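Long-range contact in nitrogen regulatory protein P-II (Thiomonas intermedia, PDB 5D4O), which binds ADP and AMP and, as a PII-family trimer, probably regulates the activity of partner enzymes: residues Y7-L12 and I98-P103. Numbering follows the deposited sequence. Where two conformers were deposited one is given.
Sequences YPLKKL and IQVGRP. With BCT (bicarbonate ion), chain E.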
# COMPACT_ATOMS: atom_id res chain seq x y z
N TYR A 7 17.63 -2.97 6.50
CA TYR A 7 17.45 -4.26 7.16
C TYR A 7 16.10 -4.87 6.76
O TYR A 7 15.13 -4.11 6.60
CB TYR A 7 17.48 -4.06 8.68
CG TYR A 7 18.74 -3.40 9.21
CD1 TYR A 7 18.87 -2.01 9.24
CD2 TYR A 7 19.77 -4.16 9.76
CE1 TYR A 7 20.01 -1.39 9.75
CE2 TYR A 7 20.92 -3.55 10.28
CZ TYR A 7 21.04 -2.17 10.27
OH TYR A 7 22.16 -1.56 10.77
N PRO A 8 16.00 -6.22 6.67
CA PRO A 8 14.71 -6.84 6.30
C PRO A 8 13.66 -6.81 7.41
O PRO A 8 13.97 -6.98 8.58
CB PRO A 8 15.09 -8.29 5.99
CG PRO A 8 16.32 -8.54 6.82
CD PRO A 8 17.07 -7.24 6.83
N LEU A 9 12.42 -6.61 7.02
CA LEU A 9 11.28 -6.63 7.93
C LEU A 9 10.11 -7.19 7.13
O LEU A 9 10.22 -7.40 5.92
CB LEU A 9 10.95 -5.19 8.38
CG LEU A 9 11.07 -4.71 9.85
CD1 LEU A 9 9.88 -3.90 10.27
CD2 LEU A 9 11.50 -5.78 10.85
N LYS A 10 8.99 -7.41 7.81
CA LYS A 10 7.77 -7.84 7.13
C LYS A 10 6.74 -6.73 7.28
O LYS A 10 6.86 -5.90 8.19
CB LYS A 10 7.26 -9.18 7.68
CG LYS A 10 8.26 -10.34 7.54
CD LYS A 10 8.26 -10.97 6.13
CE LYS A 10 9.26 -12.12 6.04
NZ LYS A 10 9.23 -12.76 4.71
N LYS A 11 5.78 -6.66 6.36
CA LYS A 11 4.74 -5.64 6.46
C LYS A 11 3.40 -6.31 6.13
O LYS A 11 3.21 -6.84 5.02
CB LYS A 11 5.00 -4.44 5.55
CG LYS A 11 4.06 -3.24 5.83
CD LYS A 11 3.95 -2.26 4.65
CE LYS A 11 2.96 -2.73 3.62
NZ LYS A 11 2.77 -1.73 2.53
N LEU A 12 2.51 -6.31 7.11
CA LEU A 12 1.16 -6.85 6.92
C LEU A 12 0.23 -5.75 6.44
O LEU A 12 0.28 -4.62 6.95
CB LEU A 12 0.59 -7.38 8.26
CG LEU A 12 0.82 -8.84 8.66
CD1 LEU A 12 2.11 -9.42 8.12
CD2 LEU A 12 0.65 -9.03 10.19
N ILE A 98 9.73 -6.09 3.27
CA ILE A 98 10.15 -4.69 3.12
C ILE A 98 11.55 -4.53 3.72
O ILE A 98 12.06 -5.46 4.36
CB ILE A 98 9.17 -3.69 3.81
CG1 ILE A 98 9.02 -3.98 5.33
CG2 ILE A 98 7.79 -3.68 3.11
CD1 ILE A 98 8.51 -2.71 6.23
N GLN A 99 12.16 -3.35 3.52
CA GLN A 99 13.46 -2.96 4.10
C GLN A 99 13.22 -1.69 4.90
O GLN A 99 12.42 -0.83 4.47
CB GLN A 99 14.53 -2.65 3.02
CG GLN A 99 15.23 -3.86 2.41
CD GLN A 99 16.25 -3.46 1.36
OE1 GLN A 99 17.47 -3.57 1.54
NE2 GLN A 99 15.77 -2.96 0.23
N VAL A 100 13.84 -1.56 6.07
CA VAL A 100 13.72 -0.38 6.93
C VAL A 100 15.11 0.03 7.35
O VAL A 100 16.05 -0.79 7.32
CB VAL A 100 12.80 -0.59 8.18
CG1 VAL A 100 11.36 -0.97 7.76
CG2 VAL A 100 13.39 -1.62 9.16
N GLY A 101 15.24 1.28 7.79
CA GLY A 101 16.53 1.79 8.26
C GLY A 101 16.78 1.58 9.74
O GLY A 101 17.94 1.56 10.15
N ARG A 102 15.71 1.43 10.56
CA ARG A 102 15.82 1.39 12.01
C ARG A 102 15.09 0.21 12.66
O ARG A 102 13.97 0.37 13.16
CB ARG A 102 15.35 2.73 12.61
CG ARG A 102 16.16 3.94 12.10
CD ARG A 102 15.46 5.25 12.40
NE ARG A 102 14.20 5.39 11.66
CZ ARG A 102 13.37 6.41 11.80
NH1 ARG A 102 13.67 7.41 12.63
NH2 ARG A 102 12.23 6.44 11.12
N PRO A 103 15.72 -1.00 12.68
CA PRO A 103 15.07 -2.18 13.27
C PRO A 103 14.60 -1.99 14.71
O PRO A 103 13.56 -2.54 15.05
CB PRO A 103 16.15 -3.27 13.20
CG PRO A 103 17.10 -2.82 12.22
CD PRO A 103 17.05 -1.33 12.13
C BCT E . 12.78 3.33 9.04
O1 BCT E . 13.72 3.33 9.81
O2 BCT E . 12.74 2.70 7.96
O3 BCT E . 11.74 4.12 9.41
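Tyr7 lays one face of its ring over Pro103, whose CG stands 3.7 Å from the ring centroid in a CH-pi contact, offset toward the rim on the CG and CD1 side. A flat aromatic and a stiff pyrrolidine suit each other here, and the tyrosine's CG, anti to its carbonyl carbon (chi1 -57°), swings the ring over the loop that follows strand 92-100. The backbones pair antiparallel: Tyr7 N reaches Val100 O at 2.8 Å and Tyr7 O receives Val100 N, both in the carbonyl plane, whereas in the Leu9-Ile98 pair the donors stand well above the carbonyl planes of Ile98 and Leu9. Pro8 faces Gln99 in a non-hydrogen-bonded pair, so its lack of an N-H costs no bond in this ladder. Opposite the face bearing these two side chains, branched Ile98 sets CG1 3.8 Å from Leu9 CB and CG2 against Lys11 CB, while Val100 CG2 meets Leu9 CG. Beyond the strand, Gly101 N and Arg102 hold a bicarbonate ion, probably from the crystallisation liquor; Arg102 binds it bidentately, NE 2.8 Å from O1 and NH2 bonded to O3, and Val93 N of the second subunit binds it too. The contact pairs the first and last strands of the ferredoxin-like βαββαβ fold: strand 7-17 lies between 63-70 and edge strand 92-100, Leu9 and Ile98 touch AMP-binding Ala69, and Lys10 rests on Val75 of helix 72-88.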